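Local coordinates for protein INRS (Synechocystis sp. pcc 6803, PDB 5FMN) that senses nickel and, as a CsoR-like transcriptional regulator, probably represses its target genes by binding DNA, at the interface of chains A and B. Coordinates in Å, arbitrary orientation; residue numbers count along the deposited sequence, not the author numbering. Chains: chain A/B, INRS.

The interface of chains A and B. Residues chain A 72, 75-76, 79, 103, 106-107; chain B 72, 75, 79, 103, 106-107.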
loop_
_atom_site.group_PDB
_atom_site.type_symbol
_atom_site.label_atom_id
_atom_site.label_comp_id
_atom_site.label_asym_id
_atom_site.label_seq_id
_atom_site.Cartn_x
_atom_site.Cartn_y
_atom_site.Cartn_z
ATOM N N ARG A 72 2.989 -6.331 11.172
ATOM C CA ARG A 72 1.684 -6.684 11.679
ATOM C C ARG A 72 1.757 -7.452 13.003
ATOM O O ARG A 72 1.002 -7.175 13.923
ATOM C CB ARG A 72 0.924 -7.450 10.595
ATOM C CG ARG A 72 -0.522 -7.808 10.918
ATOM C CD ARG A 72 -1.361 -6.634 11.435
ATOM N NE ARG A 72 -2.416 -7.153 12.295
ATOM C CZ ARG A 72 -3.557 -7.665 11.858
ATOM N NH1 ARG A 72 -3.864 -7.641 10.560
ATOM N NH2 ARG A 72 -4.424 -8.168 12.726
ATOM N N LEU A 75 2.586 -4.902 15.848
ATOM C CA LEU A 75 1.371 -4.165 16.147
ATOM C C LEU A 75 0.349 -4.987 16.952
ATOM O O LEU A 75 -0.262 -4.465 17.859
ATOM C CB LEU A 75 0.735 -3.665 14.856
ATOM C CG LEU A 75 -0.573 -2.875 14.975
ATOM C CD1 LEU A 75 -0.358 -1.494 15.584
ATOM C CD2 LEU A 75 -1.257 -2.764 13.617
ATOM N N ASP A 76 0.140 -6.248 16.599
ATOM C CA ASP A 76 -0.750 -7.116 17.348
ATOM C C ASP A 76 -0.342 -7.209 18.822
ATOM O O ASP A 76 -1.184 -7.073 19.686
ATOM C CB ASP A 76 -0.814 -8.523 16.715
ATOM C CG ASP A 76 -1.683 -8.568 15.445
ATOM O OD1 ASP A 76 -2.395 -7.572 15.158
ATOM O OD2 ASP A 76 -1.656 -9.598 14.735
ATOM N N MET A 79 -1.100 -3.826 20.593
ATOM C CA MET A 79 -2.521 -3.749 20.797
ATOM C C MET A 79 -2.998 -4.661 21.917
ATOM O O MET A 79 -3.803 -4.240 22.751
ATOM C CB MET A 79 -3.199 -4.036 19.471
ATOM C CG MET A 79 -3.310 -2.726 18.703
ATOM S SD MET A 79 -3.424 -2.633 16.914
ATOM C CE MET A 79 -4.368 -1.126 16.725
ATOM N N LEU A 103 -1.544 2.930 15.047
ATOM C CA LEU A 103 -2.131 2.786 13.725
ATOM C C LEU A 103 -1.808 3.949 12.783
ATOM O O LEU A 103 -1.752 3.744 11.578
ATOM C CB LEU A 103 -3.657 2.684 13.827
ATOM C CG LEU A 103 -4.260 1.335 14.225
ATOM C CD1 LEU A 103 -5.776 1.451 14.290
ATOM C CD2 LEU A 103 -3.855 0.265 13.232
ATOM N N PHE A 106 1.599 3.023 11.588
ATOM C CA PHE A 106 1.600 1.737 10.860
ATOM C C PHE A 106 1.039 1.861 9.442
ATOM O O PHE A 106 1.347 1.049 8.568
ATOM C CB PHE A 106 0.810 0.686 11.626
ATOM C CG PHE A 106 0.800 -0.673 10.975
ATOM C CD1 PHE A 106 -0.187 -1.005 10.053
ATOM C CD2 PHE A 106 1.740 -1.647 11.320
ATOM C CE1 PHE A 106 -0.240 -2.272 9.481
ATOM C CE2 PHE A 106 1.691 -2.920 10.752
ATOM C CZ PHE A 106 0.698 -3.230 9.826
ATOM N N LEU A 107 0.237 2.890 9.209
ATOM C CA LEU A 107 -0.213 3.222 7.860
ATOM C C LEU A 107 0.392 4.578 7.413
ATOM O O LEU A 107 1.443 4.628 6.758
ATOM C CB LEU A 107 -1.750 3.223 7.809
ATOM C CG LEU A 107 -2.485 2.233 8.737
ATOM C CD1 LEU A 107 -3.824 2.824 9.159
ATOM C CD2 LEU A 107 -2.669 0.851 8.118
ATOM O OXT LEU A 107 -0.095 5.671 7.721
ATOM N N ARG B 72 -10.796 4.391 8.115
ATOM C CA ARG B 72 -10.099 4.627 9.361
ATOM C C ARG B 72 -11.078 5.065 10.476
ATOM O O ARG B 72 -10.990 4.590 11.592
ATOM C CB ARG B 72 -8.967 5.632 9.130
ATOM C CG ARG B 72 -8.077 5.909 10.311
ATOM C CD ARG B 72 -7.546 4.659 10.997
ATOM N NE ARG B 72 -7.300 4.964 12.406
ATOM C CZ ARG B 72 -6.221 5.599 12.869
ATOM N NH1 ARG B 72 -5.219 5.911 12.061
ATOM N NH2 ARG B 72 -6.125 5.880 14.164
ATOM N N LEU B 75 -13.053 1.931 11.642
ATOM C CA LEU B 75 -12.153 1.170 12.463
ATOM C C LEU B 75 -11.920 1.748 13.863
ATOM O O LEU B 75 -11.877 1.001 14.840
ATOM C CB LEU B 75 -10.823 1.000 11.740
ATOM C CG LEU B 75 -9.764 0.160 12.451
ATOM C CD1 LEU B 75 -10.195 -1.299 12.468
ATOM C CD2 LEU B 75 -8.410 0.322 11.774
ATOM N N MET B 79 -12.698 -0.245 17.304
ATOM C CA MET B 79 -11.629 -0.374 18.309
ATOM C C MET B 79 -12.096 0.116 19.656
ATOM O O MET B 79 -11.839 -0.532 20.677
ATOM C CB MET B 79 -10.382 0.445 17.939
ATOM C CG MET B 79 -9.178 -0.329 17.416
ATOM S SD MET B 79 -7.635 0.633 17.369
ATOM C CE MET B 79 -8.194 2.188 16.629
ATOM N N LEU B 103 -8.996 -5.437 11.621
ATOM C CA LEU B 103 -7.695 -5.087 11.015
ATOM C C LEU B 103 -7.314 -5.944 9.829
ATOM O O LEU B 103 -6.659 -5.482 8.911
ATOM C CB LEU B 103 -6.558 -5.223 12.035
ATOM C CG LEU B 103 -6.369 -4.121 13.047
ATOM C CD1 LEU B 103 -5.254 -4.480 14.007
ATOM C CD2 LEU B 103 -6.044 -2.831 12.316
ATOM N N PHE B 106 -9.271 -4.469 7.036
ATOM C CA PHE B 106 -8.805 -3.097 6.806
ATOM C C PHE B 106 -7.454 -3.000 6.084
ATOM O O PHE B 106 -7.215 -2.024 5.396
ATOM C CB PHE B 106 -8.702 -2.360 8.149
ATOM C CG PHE B 106 -8.334 -0.918 8.023
ATOM C CD1 PHE B 106 -6.998 -0.524 7.988
ATOM C CD2 PHE B 106 -9.318 0.059 7.966
ATOM C CE1 PHE B 106 -6.655 0.816 7.878
ATOM C CE2 PHE B 106 -8.976 1.394 7.843
ATOM C CZ PHE B 106 -7.648 1.776 7.795
ATOM N N LEU B 107 -6.548 -3.954 6.293
ATOM C CA LEU B 107 -5.180 -3.824 5.775
ATOM C C LEU B 107 -5.021 -4.376 4.365
ATOM O O LEU B 107 -4.434 -3.713 3.510
ATOM C CB LEU B 107 -4.181 -4.475 6.736
ATOM C CG LEU B 107 -4.111 -3.748 8.090
ATOM C CD1 LEU B 107 -3.527 -4.649 9.158
ATOM C CD2 LEU B 107 -3.325 -2.446 7.991
ATOM O OXT LEU B 107 -5.486 -5.466 4.032
#
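The A:Arg72 guanidinium carries B:Leu103 CB on one face, offset toward its rim. At its edge, in plane, lies A:Asp76 OD1. The B:Arg72 guanidinium takes A:Leu103 CB on a face in the same way. The A:Phe106 ring has A:Leu75 CD2 over its centre, and the B:Phe106 ring has B:Leu75 CD2. A:Leu107 CD2 lies at the edge of both rings, in plane. So do the backbone N of A:Arg72 for A:Phe106 and that of B:Arg72 for B:Phe106.

A:Arg72 has CG anti to the backbone N (chi1 -175°) and bends at chi2. It grips A:Asp76 side-on. A:Arg72 NE gives a fairly straight hydrogen bond of 2.9 Å to A:Asp76 OD1, from above the carboxylate plane, and this pair is also a salt bridge. A:Arg72 NH2 bonds A:Asp76 OD1 at 3.2 Å, on its syn lone pair. The two bonds fix the rotation of the guanidinium and would balance its charge. The arginine crosses B:Leu107 obliquely, with A:Arg72 CD 3.7 Å from B:Leu107 CD1. An alanine here would remove the guanidinium and its two bonds to A:Asp76 OD1, and would probably loosen the packing over B:Leu103 and B:Leu107.

No hydrogen bond crosses this patch. A:Leu103 CD2 and B:Leu103 CD2 meet tip to tip at 3.9 Å. A:Leu103 CD1 also touches B:Met79 CE at 3.4 Å. A:Met79, extended, crosses B:Met79, bent at chi3, at about a right angle. A:Leu107 CD2 meets B:Leu107 CD2 at 3.4 Å. B:Leu107 CD2 also reaches A:Phe106 CE1 at 3.4 Å, with the side chains crossing at about a right angle.

The patch is a two-fold, largely apolar helix-helix interface in the CsoR-like metal-sensing domain. It joins the middle of helix 53-89 and the C-terminal end of helix 92-106, with the chain end, of both chains, and is likely to hold together subunits of the four-chain assembly.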